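PDB 2XR1: cleavage and polyadenylation specificity factor 100 KD subunit, which probably ends transcription in this archaeon by cutting nascent RNA at the polymerase exit channel and trimming the released strand, using two zinc ions. Local coordinates for residues I338-I343 with L347-F352; H399-V404 with E432-K437. One frame throughout, in Å; residues are numbered along the deposited sequence.

Contact 1 (I338-I343 with L347-F352); sequences ISHFHI and LHNVVF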
loop_
_atom_site.group_PDB
_atom_site.type_symbol
_atom_site.label_atom_id
_atom_site.label_comp_id
_atom_site.label_asym_id
_atom_site.label_seq_id
_atom_site.Cartn_x
_atom_site.Cartn_y
_atom_site.Cartn_z
ATOM N N ILE B 338 11.718 -4.411 21.740
ATOM C CA ILE B 338 11.258 -5.294 20.706
ATOM C C ILE B 338 9.735 -5.253 20.842
ATOM O O ILE B 338 9.182 -5.346 21.912
ATOM C CB ILE B 338 11.819 -6.726 20.968
ATOM C CG1 ILE B 338 13.285 -6.763 20.525
ATOM C CG2 ILE B 338 11.005 -7.736 20.218
ATOM C CD1 ILE B 338 13.947 -7.962 20.959
ATOM N N SER B 339 9.047 -5.144 19.745
ATOM C CA SER B 339 7.634 -4.908 19.785
ATOM C C SER B 339 6.887 -6.122 19.311
ATOM O O SER B 339 7.006 -6.486 18.171
ATOM C CB SER B 339 7.361 -3.706 18.932
ATOM O OG SER B 339 8.084 -2.622 19.528
ATOM N N HIS B 340 6.162 -6.761 20.207
ATOM C CA HIS B 340 5.322 -7.879 19.854
ATOM C C HIS B 340 3.841 -7.454 19.717
ATOM O O HIS B 340 3.261 -6.872 20.646
ATOM C CB HIS B 340 5.479 -8.961 20.934
ATOM C CG HIS B 340 4.669 -10.186 20.700
ATOM N ND1 HIS B 340 3.362 -10.297 21.107
ATOM C CD2 HIS B 340 4.982 -11.360 20.110
ATOM C CE1 HIS B 340 2.897 -11.483 20.758
ATOM N NE2 HIS B 340 3.858 -12.147 20.142
ATOM N N PHE B 341 3.242 -7.759 18.581
ATOM C CA PHE B 341 1.851 -7.433 18.307
ATOM C C PHE B 341 1.028 -8.681 18.131
ATOM O O PHE B 341 1.291 -9.489 17.220
ATOM C CB PHE B 341 1.737 -6.654 17.026
ATOM C CG PHE B 341 2.364 -5.314 17.080
ATOM C CD1 PHE B 341 1.643 -4.220 17.499
ATOM C CD2 PHE B 341 3.668 -5.127 16.696
ATOM C CE1 PHE B 341 2.189 -2.995 17.497
ATOM C CE2 PHE B 341 4.233 -3.870 16.719
ATOM C CZ PHE B 341 3.491 -2.824 17.126
ATOM N N HIS B 342 0.022 -8.804 18.981
ATOM C CA HIS B 342 -0.858 -9.970 19.048
ATOM C C HIS B 342 -2.131 -9.488 18.421
ATOM O O HIS B 342 -2.755 -8.567 18.948
ATOM C CB HIS B 342 -1.061 -10.363 20.529
ATOM C CG HIS B 342 -2.000 -11.503 20.761
ATOM N ND1 HIS B 342 -1.935 -12.684 20.059
ATOM C CD2 HIS B 342 -2.995 -11.668 21.665
ATOM C CE1 HIS B 342 -2.885 -13.500 20.482
ATOM N NE2 HIS B 342 -3.541 -12.907 21.460
ATOM N N ILE B 343 -2.479 -10.055 17.266
ATOM C CA ILE B 343 -3.598 -9.575 16.464
ATOM C C ILE B 343 -4.762 -10.502 16.549
ATOM O O ILE B 343 -4.652 -11.683 16.276
ATOM C CB ILE B 343 -3.166 -9.417 14.998
ATOM C CG1 ILE B 343 -1.800 -8.686 14.958
ATOM C CG2 ILE B 343 -4.304 -8.759 14.140
ATOM C CD1 ILE B 343 -1.633 -7.792 13.857
ATOM N N LEU B 347 -5.096 -14.543 15.875
ATOM C CA LEU B 347 -5.088 -14.618 14.433
ATOM C C LEU B 347 -3.643 -14.683 13.968
ATOM O O LEU B 347 -3.272 -15.564 13.228
ATOM C CB LEU B 347 -5.839 -13.435 13.814
ATOM C CG LEU B 347 -7.375 -13.519 13.906
ATOM C CD1 LEU B 347 -8.097 -12.358 13.213
ATOM C CD2 LEU B 347 -7.817 -14.803 13.289
ATOM N N HIS B 348 -2.818 -13.768 14.444
ATOM C CA HIS B 348 -1.471 -13.675 13.999
ATOM C C HIS B 348 -0.646 -12.936 15.033
ATOM O O HIS B 348 -1.168 -12.170 15.851
ATOM C CB HIS B 348 -1.444 -12.931 12.666
ATOM C CG HIS B 348 -0.186 -13.138 11.875
ATOM N ND1 HIS B 348 -0.015 -14.198 11.014
ATOM C CD2 HIS B 348 0.954 -12.411 11.804
ATOM C CE1 HIS B 348 1.181 -14.130 10.464
ATOM N NE2 HIS B 348 1.788 -13.049 10.916
ATOM N N ASN B 349 0.652 -13.202 15.030
ATOM C CA ASN B 349 1.557 -12.517 15.933
ATOM C C ASN B 349 2.761 -12.091 15.138
ATOM O O ASN B 349 3.394 -12.946 14.501
ATOM C CB ASN B 349 2.038 -13.425 17.078
ATOM C CG ASN B 349 0.945 -13.869 17.966
ATOM O OD1 ASN B 349 0.738 -13.300 19.062
ATOM N ND2 ASN B 349 0.246 -14.904 17.546
ATOM N N VAL B 350 3.088 -10.798 15.196
ATOM C CA VAL B 350 4.195 -10.279 14.429
ATOM C C VAL B 350 5.122 -9.524 15.371
ATOM O O VAL B 350 4.654 -8.786 16.217
ATOM C CB VAL B 350 3.737 -9.360 13.246
ATOM C CG1 VAL B 350 2.689 -8.440 13.677
ATOM C CG2 VAL B 350 4.896 -8.535 12.737
ATOM N N VAL B 351 6.424 -9.724 15.217
ATOM C CA VAL B 351 7.421 -9.007 15.982
ATOM C C VAL B 351 8.244 -8.054 15.143
ATOM O O VAL B 351 8.795 -8.418 14.125
ATOM C CB VAL B 351 8.372 -9.972 16.656
ATOM C CG1 VAL B 351 9.538 -9.241 17.168
ATOM C CG2 VAL B 351 7.642 -10.725 17.803
ATOM N N PHE B 352 8.290 -6.803 15.559
ATOM C CA PHE B 352 9.169 -5.851 14.950
ATOM C C PHE B 352 10.289 -5.737 15.902
ATOM O O PHE B 352 10.044 -5.396 17.026
ATOM C CB PHE B 352 8.505 -4.492 14.856
ATOM C CG PHE B 352 7.562 -4.365 13.713
ATOM C CD1 PHE B 352 6.293 -4.925 13.782
ATOM C CD2 PHE B 352 7.919 -3.648 12.562
ATOM C CE1 PHE B 352 5.391 -4.808 12.715
ATOM C CE2 PHE B 352 7.035 -3.532 11.502
ATOM C CZ PHE B 352 5.757 -4.116 11.581
#
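Strands 338-343 and 348-352 form a beta hairpin in the metallo-beta-lactamase domain, and Ser-339 pairs with Phe-352 at its far end from the turn. The strands run antiparallel. Ser-339, Phe-341 and Ile-343 make hydrogen-bonded pairs with Phe-352, Val-350 and His-348. The Phe-341 N to Val-350 O bond is 2.9 Å long. Beside the turn, Leu-347 and His-348 together sit across from Ile-343 and form a classic beta bulge. Ile-343 O takes a bond of 2.9 Å from Leu-347 N and a weak one of 3.3 Å from His-348 N.

One face of the hairpin carries the apolar Phe-341, Ile-343, Val-350 and Phe-352, together with Ser-339 and His-348. Through it the hairpin's sheet packs on a second mixed sheet of the fold, where Leu-202 and Phe-200 of strand 199-203 meet it. The rings of Phe-341 and Phe-352 meet obliquely, with Phe-341 CE2 3.7 Å from Phe-352 CD1 and the planes at 82°. Val-350 CG1 reaches Phe-341 CB at 3.9 Å.

His-340, His-342, Asn-349 and Val-351 lie on the other face. The ring of His-340 swings over toward strand 348-352, with CG anti to the backbone N (chi1 -180°). His-340 CD2 lies 3.6 Å from Val-351 CG2, and His-340 NE2 is hydrogen-bonded to Arg-373 O. Asn-349 ND2 bonds Glu-375 OE1, which anchors the amide on its nitrogen side. Asn-349 OD1 serves His-342, whose ring lies alongside the amide. His-342 ND1 donates to Asn-349 OD1 at 2.9 Å, and this donor sits 34° out of the carbonyl plane.

Contact 2 (H399-V404 with E432-K437); sequences HLQMVV and EESIRK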
loop_
_atom_site.group_PDB
_atom_site.type_symbol
_atom_site.label_atom_id
_atom_site.label_comp_id
_atom_site.label_asym_id
_atom_site.label_seq_id
_atom_site.Cartn_x
_atom_site.Cartn_y
_atom_site.Cartn_z
ATOM N N HIS B 399 41.380 -3.254 22.593
ATOM C CA HIS B 399 41.696 -2.445 21.416
ATOM C C HIS B 399 41.480 -0.978 21.686
ATOM O O HIS B 399 42.360 -0.169 21.427
ATOM C CB HIS B 399 40.857 -2.873 20.196
ATOM C CG HIS B 399 41.348 -2.321 18.892
ATOM N ND1 HIS B 399 40.831 -2.718 17.683
ATOM C CD2 HIS B 399 42.343 -1.449 18.604
ATOM C CE1 HIS B 399 41.468 -2.095 16.708
ATOM N NE2 HIS B 399 42.398 -1.327 17.243
ATOM N N LEU B 400 40.319 -0.612 22.225
ATOM C CA LEU B 400 40.114 0.796 22.551
ATOM C C LEU B 400 41.188 1.304 23.508
ATOM O O LEU B 400 41.643 2.412 23.366
ATOM C CB LEU B 400 38.745 1.042 23.156
ATOM C CG LEU B 400 38.402 2.530 23.290
ATOM C CD1 LEU B 400 38.573 3.169 21.932
ATOM C CD2 LEU B 400 37.007 2.750 23.810
ATOM N N GLN B 401 41.572 0.495 24.484
ATOM C CA GLN B 401 42.473 0.950 25.515
ATOM C C GLN B 401 43.816 1.219 24.908
ATOM O O GLN B 401 44.436 2.207 25.218
ATOM C CB GLN B 401 42.603 -0.076 26.639
ATOM C CG GLN B 401 41.348 -0.169 27.477
ATOM C CD GLN B 401 41.338 -1.344 28.453
ATOM O OE1 GLN B 401 41.789 -2.449 28.133
ATOM N NE2 GLN B 401 40.815 -1.104 29.654
ATOM N N MET B 402 44.244 0.349 24.010
ATOM C CA MET B 402 45.530 0.501 23.369
ATOM C C MET B 402 45.584 1.701 22.433
ATOM O O MET B 402 46.579 2.426 22.410
ATOM C CB MET B 402 45.918 -0.786 22.638
ATOM C CG MET B 402 46.324 -1.912 23.623
ATOM S SD MET B 402 47.875 -1.540 24.531
ATOM C CE MET B 402 47.960 -2.900 25.708
ATOM N N VAL B 403 44.527 1.938 21.673
ATOM C CA VAL B 403 44.510 3.104 20.793
ATOM C C VAL B 403 44.552 4.386 21.611
ATOM O O VAL B 403 45.318 5.302 21.294
ATOM C CB VAL B 403 43.304 3.114 19.902
ATOM C CG1 VAL B 403 43.155 4.446 19.234
ATOM C CG2 VAL B 403 43.417 1.981 18.890
ATOM N N VAL B 404 43.761 4.444 22.674
ATOM C CA VAL B 404 43.719 5.638 23.499
ATOM C C VAL B 404 45.011 5.795 24.304
ATOM O O VAL B 404 45.559 6.896 24.381
ATOM C CB VAL B 404 42.471 5.671 24.394
ATOM C CG1 VAL B 404 42.573 6.798 25.382
ATOM C CG2 VAL B 404 41.216 5.859 23.533
ATOM N N GLU B 432 36.451 4.870 31.980
ATOM C CA GLU B 432 36.584 5.053 33.419
ATOM C C GLU B 432 37.306 3.871 34.071
ATOM O O GLU B 432 38.151 4.064 34.940
ATOM C CB GLU B 432 35.220 5.322 34.090
ATOM C CG GLU B 432 34.562 4.127 34.891
ATOM C CD GLU B 432 35.002 4.040 36.362
ATOM O OE1 GLU B 432 35.139 5.091 37.018
ATOM O OE2 GLU B 432 35.176 2.912 36.881
ATOM N N GLU B 433 36.984 2.661 33.636
ATOM C CA GLU B 433 37.583 1.456 34.185
ATOM C C GLU B 433 39.044 1.419 33.820
ATOM O O GLU B 433 39.886 1.091 34.646
ATOM C CB GLU B 433 36.895 0.222 33.616
ATOM C CG GLU B 433 37.308 -1.100 34.264
ATOM C CD GLU B 433 36.365 -2.242 33.890
ATOM O OE1 GLU B 433 36.206 -2.513 32.674
ATOM O OE2 GLU B 433 35.763 -2.857 34.803
ATOM N N SER B 434 39.347 1.774 32.579
ATOM C CA SER B 434 40.699 1.695 32.092
ATOM C C SER B 434 41.574 2.651 32.857
ATOM O O SER B 434 42.636 2.266 33.318
ATOM C CB SER B 434 40.760 2.021 30.603
ATOM O OG SER B 434 39.748 1.358 29.895
ATOM N N ILE B 435 41.124 3.892 33.001
ATOM C CA ILE B 435 41.857 4.864 33.807
ATOM C C ILE B 435 41.991 4.391 35.250
ATOM O O ILE B 435 43.037 4.504 35.840
ATOM C CB ILE B 435 41.196 6.256 33.804
ATOM C CG1 ILE B 435 41.205 6.835 32.393
ATOM C CG2 ILE B 435 41.909 7.175 34.791
ATOM C CD1 ILE B 435 41.084 8.294 32.318
ATOM N N ARG B 436 40.915 3.850 35.805
ATOM C CA ARG B 436 40.912 3.412 37.206
ATOM C C ARG B 436 41.961 2.324 37.474
ATOM O O ARG B 436 42.666 2.374 38.492
ATOM C CB ARG B 436 39.508 2.952 37.602
ATOM C CG ARG B 436 39.344 2.613 39.070
ATOM C CD ARG B 436 37.885 2.540 39.449
ATOM N NE ARG B 436 37.129 1.621 38.599
ATOM C CZ ARG B 436 37.177 0.294 38.686
ATOM N NH1 ARG B 436 37.969 -0.316 39.571
ATOM N NH2 ARG B 436 36.431 -0.435 37.873
ATOM N N LYS B 437 42.080 1.383 36.533
ATOM C CA LYS B 437 43.065 0.301 36.602
ATOM C C LYS B 437 44.416 0.682 35.987
ATOM O O LYS B 437 45.224 -0.201 35.695
ATOM C CB LYS B 437 42.533 -0.947 35.904
ATOM C CG LYS B 437 41.311 -1.528 36.558
ATOM C CD LYS B 437 40.445 -2.338 35.582
ATOM C CE LYS B 437 41.051 -3.729 35.331
ATOM N NZ LYS B 437 40.858 -4.265 33.921
#
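Two helical segments come nearest each other at Gln-401 and Ser-434, whose CA atoms are 6.9 Å apart. Residues 399-404 lie within helix 393-409. Residues 432-437 take in the end of helix 423-436, and Lys-437 is the first residue to leave helical geometry.

Between these segments one pair of side chains touches, Gln-401 and Ser-434. Gln-401 NE2 donates to Ser-434 OG at 2.7 Å. The bond is nearly straight, 168° at the hydrogen, and OG lies close to the amide plane of Gln-401. The glutamine chain is extended beyond CG (chi2 170°), and this carries the amide across to the serine. On the serine side, OG stands anti to the carbonyl carbon (chi1 -46°), beside the backbone N. There it also hydrogen-bonds Val-430 O, one turn earlier in its own helix. The hydroxyl thus links the glutamine amide to the helix backbone.

Both helices belong to the beta-CASP region, whose core is a parallel sheet. Leu-400 packs on Val-427 and Val-430 of helix 423-436 and on Val-535 of sheet strand 533-536, while Ile-440, in the loop that follows helix 423-436, touches Val-404 and Ser-434.

Elsewhere on the same turn as Ser-434, Glu-432, Glu-433 and Arg-436 form a salt-bridge network. Arg-436 NE makes a salt bridge of 2.9 Å to Glu-432 OE2, on the syn side of the carboxylate but tilted from its plane. Arg-436 NH2 makes a long one of 4.0 Å to Glu-433 OE2, and Glu-433 OE1 is paired with Arg-362.

The two contacts share no elements. Their centres are 42 Å apart, with the middle of the chain between them, and both segments of contact 1 precede those of contact 2 in the sequence. Contact 1 is buried. It joins neighbouring strands within a sheet of the metallo-beta-lactamase domain, and the side chain of Ile-338 is about 12 Å from a bound zinc ion. Contact 2 is partly buried, lies in the beta-CASP region and is away from the annotated sites. A ladder of backbone bonds backed by apolar packing holds the hairpin, burying 585 Å². Segments 399-404 and 432-437 bury 105 Å² between them and meet through one side-chain bond.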